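Long-range contacts in VlsE1 (PDB 1L8W), which is a variable surface lipoprotein of the Lyme disease spirochaete and probably helps it evade the host immune response by antigenic switching: residues L193-A199 against K286-D291; K188-F194 against G258-G262; V150-V156 against A251-K255. One frame throughout, in Å; residues are numbered along the deposited sequence.

Contact 1. Residues L193-A199 against K286-D291; sequences LFGKAGA and KFAVKD
Leu-193 O takes the N-H of Ala-288 (N to O 3.0 Å, nearly straight at 166°) and also the CA-H of Phe-287, the residue before. A further CA-H...O contact runs the other way, from Leu-193 CA to Ala-288 O. Farther along, the chains meet again where Gly-198 N gives a weak bond to Val-289 O.

Between these two bonds the methyl of Ala-288 points into the loop. Its CB lies 3.3 Å from Gly-195 O and 3.5 Å from Ala-197 CB, so 195-197 wraps round a single small side chain. At the other end two phenylalanines lie side by side, and the edge of the Phe-287 ring is turned to the face of Phe-194 with planes at 90° and centroids 5.9 Å apart. With CG of Phe-287 anti to its carbonyl carbon (chi1 -57°), CD1 on the ring's edge also meets Leu-193 CB, at 4.1 Å. Leu-193 and Phe-287 both continue onto Ile-301 of helix 294-333.

Phe-287 and Val-289 make backbone bonds to the strand 141-142 region, the parallel partner of 287-288. The loop 193-199 is therefore fastened to the short strand by sparse backbone bonding, with apolar packing at its buried end and the exposed Asp-291 carboxylate beside Gly-198 at the other.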
loop_
_atom_site.group_PDB
_atom_site.type_symbol
_atom_site.label_atom_id
_atom_site.label_comp_id
_atom_site.label_asym_id
_atom_site.label_seq_id
_atom_site.Cartn_x
_atom_site.Cartn_y
_atom_site.Cartn_z
ATOM N N LEU A 193 -11.776 -0.650 12.862
ATOM C CA LEU A 193 -11.471 0.655 12.290
ATOM C C LEU A 193 -12.042 0.785 10.891
ATOM O O LEU A 193 -12.162 1.890 10.365
ATOM C CB LEU A 193 -9.951 0.860 12.248
ATOM C CG LEU A 193 -9.257 0.688 13.603
ATOM C CD1 LEU A 193 -7.791 0.984 13.455
ATOM C CD2 LEU A 193 -9.879 1.609 14.638
ATOM N N PHE A 194 -12.402 -0.354 10.302
ATOM C CA PHE A 194 -12.953 -0.399 8.956
ATOM C C PHE A 194 -14.477 -0.313 8.912
ATOM O O PHE A 194 -15.082 -0.411 7.844
ATOM C CB PHE A 194 -12.468 -1.671 8.247
ATOM C CG PHE A 194 -10.979 -1.684 7.990
ATOM C CD1 PHE A 194 -10.080 -1.853 9.034
ATOM C CD2 PHE A 194 -10.479 -1.445 6.716
ATOM C CE1 PHE A 194 -8.708 -1.778 8.816
ATOM C CE2 PHE A 194 -9.105 -1.367 6.484
ATOM C CZ PHE A 194 -8.218 -1.532 7.533
ATOM N N GLY A 195 -15.095 -0.108 10.071
ATOM C CA GLY A 195 -16.543 -0.028 10.116
ATOM C C GLY A 195 -17.063 1.389 10.232
ATOM O O GLY A 195 -16.369 2.341 9.890
ATOM N N LYS A 196 -18.290 1.531 10.720
ATOM C CA LYS A 196 -18.890 2.848 10.876
ATOM C C LYS A 196 -18.319 3.551 12.094
ATOM O O LYS A 196 -17.582 2.957 12.881
ATOM C CB LYS A 196 -20.411 2.728 10.994
ATOM C CG LYS A 196 -20.876 1.849 12.124
ATOM C CD LYS A 196 -22.355 1.518 11.999
ATOM C CE LYS A 196 -22.633 0.706 10.741
ATOM N NZ LYS A 196 -24.062 0.291 10.648
ATOM N N ALA A 197 -18.651 4.827 12.234
ATOM C CA ALA A 197 -18.164 5.630 13.350
ATOM C C ALA A 197 -19.322 6.097 14.210
ATOM O O ALA A 197 -20.484 5.830 13.904
ATOM C CB ALA A 197 -17.388 6.834 12.825
ATOM N N GLY A 198 -18.991 6.794 15.291
ATOM C CA GLY A 198 -20.008 7.312 16.185
ATOM C C GLY A 198 -20.679 6.277 17.066
ATOM O O GLY A 198 -20.024 5.423 17.659
ATOM N N ALA A 199 -22.004 6.370 17.134
ATOM C CA ALA A 199 -22.840 5.490 17.943
ATOM C C ALA A 199 -22.472 4.005 17.957
ATOM O O ALA A 199 -21.672 3.565 18.778
ATOM C CB ALA A 199 -24.300 5.657 17.525
ATOM N N LYS A 286 -10.803 6.066 5.090
ATOM C CA LYS A 286 -10.626 6.649 6.420
ATOM C C LYS A 286 -10.821 5.612 7.526
ATOM O O LYS A 286 -11.384 4.549 7.297
ATOM C CB LYS A 286 -11.625 7.786 6.620
ATOM C CG LYS A 286 -11.617 8.802 5.500
ATOM C CD LYS A 286 -12.767 9.783 5.648
ATOM C CE LYS A 286 -12.733 10.847 4.560
ATOM N NZ LYS A 286 -13.865 11.800 4.716
ATOM N N PHE A 287 -10.363 5.938 8.729
ATOM C CA PHE A 287 -10.477 5.031 9.867
ATOM C C PHE A 287 -11.461 5.568 10.897
ATOM O O PHE A 287 -11.340 6.707 11.363
ATOM C CB PHE A 287 -9.091 4.818 10.467
ATOM C CG PHE A 287 -8.100 4.287 9.472
ATOM C CD1 PHE A 287 -8.029 2.923 9.203
ATOM C CD2 PHE A 287 -7.301 5.159 8.742
ATOM C CE1 PHE A 287 -7.183 2.433 8.214
ATOM C CE2 PHE A 287 -6.447 4.679 7.746
ATOM C CZ PHE A 287 -6.391 3.315 7.478
ATOM N N ALA A 288 -12.442 4.739 11.244
ATOM C CA ALA A 288 -13.481 5.141 12.181
ATOM C C ALA A 288 -13.364 4.617 13.619
ATOM O O ALA A 288 -12.955 3.477 13.865
ATOM C CB ALA A 288 -14.841 4.768 11.600
ATOM N N VAL A 289 -13.739 5.474 14.562
ATOM C CA VAL A 289 -13.708 5.147 15.981
ATOM C C VAL A 289 -15.022 5.620 16.629
ATOM O O VAL A 289 -15.761 6.421 16.039
ATOM C CB VAL A 289 -12.521 5.850 16.687
ATOM C CG1 VAL A 289 -11.195 5.385 16.093
ATOM C CG2 VAL A 289 -12.657 7.362 16.549
ATOM N N LYS A 290 -15.307 5.111 17.830
ATOM C CA LYS A 290 -16.508 5.489 18.580
ATOM C C LYS A 290 -16.299 6.920 19.065
ATOM O O LYS A 290 -15.163 7.388 19.128
ATOM C CB LYS A 290 -16.689 4.586 19.810
ATOM C CG LYS A 290 -16.687 3.093 19.516
ATOM C CD LYS A 290 -16.564 2.237 20.787
ATOM C CE LYS A 290 -17.806 2.279 21.677
ATOM N NZ LYS A 290 -17.943 3.520 22.498
ATOM N N ASP A 291 -17.380 7.617 19.405
ATOM C CA ASP A 291 -17.247 8.980 19.910
ATOM C C ASP A 291 -16.596 8.896 21.286
ATOM O O ASP A 291 -16.856 7.964 22.052
ATOM C CB ASP A 291 -18.610 9.669 20.006
ATOM C CG ASP A 291 -19.762 8.691 20.000
ATOM O OD1 ASP A 291 -19.777 7.771 20.849
ATOM O OD2 ASP A 291 -20.655 8.851 19.141
#

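Contact 2. Residues K188-F194 against G258-G262; sequences KGAGKLF and GAEFG
Phe-261 N donates to Lys-188 O at 2.9 Å, and Gly-191 N, within the 3-10 segment, reaches the same oxygen from the opposite face of its carbonyl plane. One acceptor thus serves both the 3-10 segment and the incoming loop. A water lies within hydrogen-bonding distance of both Lys-192 O and Gly-258 O.

Lys-188 NZ forms a salt bridge with Glu-260 OE1 at 2.7 Å, reaching that oxygen on its syn side but 30° out of the carboxylate plane. The lysine leaves its backbone with CG between N and the carbonyl carbon (chi1 54°) and bends only at its last torsion, which turns the ammonium onto the acid. Lys-192 runs alongside Glu-260 from the other flank, its CE near Glu-260 CG, while its NZ stays 5.1 Å from Glu-260 OE2.

Aromatic contacts fill the buried side. Gly-191 CA sits over the face of the Phe-261 ring, 3.6 Å from its centroid, a CH-pi contact. Phe-261 CZ in turn stands over one face of Phe-194, 3.8 Å from Phe-194 CD1, the planes inclined at 54°. Helix 269-281 packs against Phe-194 too, through Ala-275 and Ile-276.

With no side chain on Gly-191, the backbone of 259-261 can lie directly against the 3-10 segment, while the opposite charges of Lys-188 and Glu-260 probably steady the more exposed side of the joint.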
loop_
_atom_site.group_PDB
_atom_site.type_symbol
_atom_site.label_atom_id
_atom_site.label_comp_id
_atom_site.label_asym_id
_atom_site.label_seq_id
_atom_site.Cartn_x
_atom_site.Cartn_y
_atom_site.Cartn_z
ATOM N N LYS A 188 -6.622 -9.212 14.785
ATOM C CA LYS A 188 -7.866 -9.217 14.028
ATOM C C LYS A 188 -8.779 -8.070 14.448
ATOM O O LYS A 188 -9.633 -7.634 13.676
ATOM C CB LYS A 188 -8.583 -10.564 14.202
ATOM C CG LYS A 188 -8.832 -10.997 15.647
ATOM C CD LYS A 188 -9.486 -12.383 15.675
ATOM C CE LYS A 188 -9.503 -13.004 17.079
ATOM N NZ LYS A 188 -10.493 -12.367 18.004
ATOM N N GLY A 189 -8.587 -7.582 15.670
ATOM C CA GLY A 189 -9.385 -6.479 16.170
ATOM C C GLY A 189 -9.177 -5.181 15.401
ATOM O O GLY A 189 -9.915 -4.216 15.590
ATOM N N ALA A 190 -8.177 -5.146 14.530
ATOM C CA ALA A 190 -7.913 -3.946 13.739
ATOM C C ALA A 190 -9.078 -3.669 12.782
ATOM O O ALA A 190 -9.248 -2.552 12.307
ATOM C CB ALA A 190 -6.614 -4.110 12.959
ATOM N N GLY A 191 -9.893 -4.693 12.535
ATOM C CA GLY A 191 -11.036 -4.555 11.646
ATOM C C GLY A 191 -12.078 -3.548 12.094
ATOM O O GLY A 191 -12.812 -3.007 11.266
ATOM N N LYS A 192 -12.148 -3.284 13.396
ATOM C CA LYS A 192 -13.129 -2.344 13.932
ATOM C C LYS A 192 -12.970 -0.942 13.360
ATOM O O LYS A 192 -13.907 -0.142 13.381
ATOM C CB LYS A 192 -13.023 -2.280 15.460
ATOM C CG LYS A 192 -13.178 -3.630 16.140
ATOM C CD LYS A 192 -13.056 -3.524 17.651
ATOM C CE LYS A 192 -13.405 -4.862 18.296
ATOM N NZ LYS A 192 -13.385 -4.765 19.776
ATOM N N LEU A 193 -11.776 -0.650 12.862
ATOM C CA LEU A 193 -11.471 0.655 12.290
ATOM C C LEU A 193 -12.042 0.785 10.891
ATOM O O LEU A 193 -12.162 1.890 10.365
ATOM C CB LEU A 193 -9.951 0.860 12.248
ATOM C CG LEU A 193 -9.257 0.688 13.603
ATOM C CD1 LEU A 193 -7.791 0.984 13.455
ATOM C CD2 LEU A 193 -9.879 1.609 14.638
ATOM N N PHE A 194 -12.402 -0.354 10.302
ATOM C CA PHE A 194 -12.953 -0.399 8.956
ATOM C C PHE A 194 -14.477 -0.313 8.912
ATOM O O PHE A 194 -15.082 -0.411 7.844
ATOM C CB PHE A 194 -12.468 -1.671 8.247
ATOM C CG PHE A 194 -10.979 -1.684 7.990
ATOM C CD1 PHE A 194 -10.080 -1.853 9.034
ATOM C CD2 PHE A 194 -10.479 -1.445 6.716
ATOM C CE1 PHE A 194 -8.708 -1.778 8.816
ATOM C CE2 PHE A 194 -9.105 -1.367 6.484
ATOM C CZ PHE A 194 -8.218 -1.532 7.533
ATOM N N GLY A 258 -18.572 -3.123 10.822
ATOM C CA GLY A 258 -18.346 -4.391 11.483
ATOM C C GLY A 258 -17.262 -4.300 12.536
ATOM O O GLY A 258 -16.677 -3.237 12.748
ATOM N N ALA A 259 -16.996 -5.426 13.190
ATOM C CA ALA A 259 -15.992 -5.486 14.241
ATOM C C ALA A 259 -14.696 -6.094 13.746
ATOM O O ALA A 259 -14.105 -5.618 12.775
ATOM C CB ALA A 259 -16.525 -6.290 15.416
ATOM N N GLU A 260 -14.260 -7.153 14.417
ATOM C CA GLU A 260 -13.020 -7.828 14.066
ATOM C C GLU A 260 -13.055 -8.433 12.674
ATOM O O GLU A 260 -14.116 -8.593 12.083
ATOM C CB GLU A 260 -12.728 -8.957 15.058
ATOM C CG GLU A 260 -12.836 -8.575 16.523
ATOM C CD GLU A 260 -12.268 -9.653 17.432
ATOM O OE1 GLU A 260 -12.624 -10.840 17.247
ATOM O OE2 GLU A 260 -11.465 -9.312 18.329
ATOM N N PHE A 261 -11.878 -8.757 12.148
ATOM C CA PHE A 261 -11.796 -9.415 10.858
ATOM C C PHE A 261 -12.171 -10.854 11.220
ATOM O O PHE A 261 -11.516 -11.483 12.057
ATOM C CB PHE A 261 -10.374 -9.345 10.299
ATOM C CG PHE A 261 -10.012 -8.000 9.701
ATOM C CD1 PHE A 261 -10.713 -7.497 8.609
ATOM C CD2 PHE A 261 -8.952 -7.258 10.211
ATOM C CE1 PHE A 261 -10.363 -6.273 8.029
ATOM C CE2 PHE A 261 -8.591 -6.036 9.643
ATOM C CZ PHE A 261 -9.297 -5.540 8.550
ATOM N N GLY A 262 -13.230 -11.367 10.607
ATOM C CA GLY A 262 -13.684 -12.709 10.932
ATOM C C GLY A 262 -13.184 -13.865 10.087
ATOM O O GLY A 262 -13.117 -14.994 10.571
HETATM O O HOH W 1 -16.795 -0.713 14.304
#

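Contact 3. Residues V150-V156 against A251-K255; sequences VADKASV and AIGDK
This is the packing of the start of helix 153-170 and its lead-in against the C-terminal end of helix 247-252 and the loop after it. Apolar side chains make most of it, and one backbone hydrogen bond ties it together. Ala-151 N donates to Ile-252 O at 2.8 Å, in the carbonyl plane and on a lone pair, though the angle at the hydrogen is only 148°. The acceptor belongs to the last helical residue, and Gly-253 then turns the chain away with positive phi.

Ile-252 is the side chain that binds the two parts. Its CG1 lies anti to the carbonyl carbon (chi1 -67°), which sends the CG1-CD1 branch toward the start of helix 153-170 and the CG2 methyl toward Val-150. On the first branch CG1 is 3.4 Å from Val-156 CG2, and CD1 is 3.3 Å from Lys-153 CB, both closer than ordinary van der Waals contact. On the other, Ile-252 CG2 meets Val-150 CG1 at 3.5 Å. Val-150 has its CG2 branch against Lys-255 CG, the two side chains crossing at about a right angle. The Ala-151 methyl comes over Ala-251 O, an oxygen that also accepts from Arg-279 of helix 269-281.

Helix 153-170 has its own start secured by Asp-152 at the N-cap, whose OD1 accepts from Ser-155 N with the anti lone pair at 2.9 Å. Ser-155 OG, for its part, bonds to Ala-131 O and Lys-283 N.

The chemistry implies a division of labour: the carboxylate of Asp-152 caps the start of helix 153-170, the Ala-151 amide takes up the carbonyl at the end of helix 247-252, and the isoleucine fills the interface between them.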
loop_
_atom_site.group_PDB
_atom_site.type_symbol
_atom_site.label_atom_id
_atom_site.label_comp_id
_atom_site.label_asym_id
_atom_site.label_seq_id
_atom_site.Cartn_x
_atom_site.Cartn_y
_atom_site.Cartn_z
ATOM N N VAL A 150 -17.187 4.453 2.600
ATOM C CA VAL A 150 -16.615 3.285 1.953
ATOM C C VAL A 150 -15.464 3.861 1.146
ATOM O O VAL A 150 -15.604 4.930 0.556
ATOM C CB VAL A 150 -17.598 2.622 0.956
ATOM C CG1 VAL A 150 -16.905 1.467 0.251
ATOM C CG2 VAL A 150 -18.846 2.130 1.682
ATOM N N ALA A 151 -14.327 3.177 1.130
ATOM C CA ALA A 151 -13.191 3.661 0.361
ATOM C C ALA A 151 -13.559 3.587 -1.112
ATOM O O ALA A 151 -14.353 2.742 -1.510
ATOM C CB ALA A 151 -11.959 2.807 0.635
ATOM N N ASP A 152 -12.984 4.477 -1.911
ATOM C CA ASP A 152 -13.246 4.495 -3.346
ATOM C C ASP A 152 -12.649 3.223 -3.930
ATOM O O ASP A 152 -11.435 3.020 -3.881
ATOM C CB ASP A 152 -12.605 5.736 -3.979
ATOM C CG ASP A 152 -12.944 5.886 -5.454
ATOM O OD1 ASP A 152 -12.349 5.179 -6.297
ATOM O OD2 ASP A 152 -13.818 6.714 -5.765
ATOM N N LYS A 153 -13.500 2.362 -4.477
ATOM C CA LYS A 153 -13.035 1.099 -5.030
ATOM C C LYS A 153 -12.111 1.219 -6.235
ATOM O O LYS A 153 -11.207 0.401 -6.403
ATOM C CB LYS A 153 -14.230 0.197 -5.360
ATOM C CG LYS A 153 -15.447 0.931 -5.874
ATOM C CD LYS A 153 -16.523 -0.035 -6.343
ATOM C CE LYS A 153 -16.014 -0.889 -7.496
ATOM N NZ LYS A 153 -17.045 -1.834 -8.020
ATOM N N ALA A 154 -12.325 2.230 -7.073
ATOM C CA ALA A 154 -11.479 2.419 -8.248
ATOM C C ALA A 154 -10.064 2.828 -7.833
ATOM O O ALA A 154 -9.090 2.493 -8.507
ATOM C CB ALA A 154 -12.081 3.476 -9.173
ATOM N N SER A 155 -9.954 3.565 -6.732
ATOM C CA SER A 155 -8.649 3.989 -6.224
ATOM C C SER A 155 -7.956 2.788 -5.572
ATOM O O SER A 155 -6.768 2.548 -5.795
ATOM C CB SER A 155 -8.815 5.108 -5.190
ATOM O OG SER A 155 -7.570 5.505 -4.650
ATOM N N VAL A 156 -8.711 2.037 -4.769
ATOM C CA VAL A 156 -8.182 0.858 -4.083
ATOM C C VAL A 156 -7.648 -0.172 -5.068
ATOM O O VAL A 156 -6.468 -0.512 -5.047
ATOM C CB VAL A 156 -9.267 0.154 -3.216
ATOM C CG1 VAL A 156 -8.669 -1.046 -2.521
ATOM C CG2 VAL A 156 -9.839 1.111 -2.187
ATOM N N ALA A 251 -10.128 -3.253 2.546
ATOM C CA ALA A 251 -9.805 -1.825 2.435
ATOM C C ALA A 251 -10.974 -0.985 1.891
ATOM O O ALA A 251 -11.260 0.089 2.411
ATOM C CB ALA A 251 -8.562 -1.633 1.558
ATOM N N ILE A 252 -11.645 -1.460 0.845
ATOM C CA ILE A 252 -12.781 -0.715 0.314
ATOM C C ILE A 252 -13.869 -0.664 1.379
ATOM O O ILE A 252 -14.423 0.404 1.662
ATOM C CB ILE A 252 -13.340 -1.358 -0.978
ATOM C CG1 ILE A 252 -12.306 -1.228 -2.100
ATOM C CG2 ILE A 252 -14.670 -0.690 -1.365
ATOM C CD1 ILE A 252 -12.662 -1.956 -3.381
ATOM N N GLY A 253 -14.181 -1.814 1.976
ATOM C CA GLY A 253 -15.195 -1.832 3.021
ATOM C C GLY A 253 -16.655 -1.925 2.594
ATOM O O GLY A 253 -16.984 -1.965 1.400
ATOM N N ASP A 254 -17.528 -1.927 3.601
ATOM C CA ASP A 254 -18.976 -2.050 3.437
ATOM C C ASP A 254 -19.709 -1.030 4.319
ATOM O O ASP A 254 -19.178 -0.587 5.331
ATOM C CB ASP A 254 -19.372 -3.487 3.814
ATOM C CG ASP A 254 -20.871 -3.713 3.832
ATOM O OD1 ASP A 254 -21.541 -3.215 4.765
ATOM O OD2 ASP A 254 -21.376 -4.397 2.914
ATOM N N LYS A 255 -20.930 -0.665 3.936
ATOM C CA LYS A 255 -21.705 0.315 4.700
ATOM C C LYS A 255 -22.196 -0.155 6.068
ATOM O O LYS A 255 -22.344 0.662 6.978
ATOM C CB LYS A 255 -22.901 0.819 3.880
ATOM C CG LYS A 255 -22.514 1.557 2.597
ATOM C CD LYS A 255 -23.630 2.463 2.095
ATOM C CE LYS A 255 -23.864 3.635 3.054
ATOM N NZ LYS A 255 -24.953 4.569 2.605
#

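In the fold
All three contacts are partly buried and mix buried with more exposed residues. Contact 3 lies nearest the middle of the chain, about 14 Å from its centre, against about 18 Å for contact 2 and 21 Å for contact 1. Contacts 1 and 2 hold the same piece of chain, sharing Leu-193 and Phe-194, whereas contact 3 joins helix ends. Their chemistry differs: contact 1 has two backbone bonds, one weak, with an edge-to-face phenylalanine pair; contact 2 adds a salt bridge and a water; and contact 3 is mainly aliphatic. Phe-194 also connects all three, its CE2 packing 4.1 Å from Ala-251 CA, and Lys-196 CE touches Lys-255 O between contacts 1 and 3.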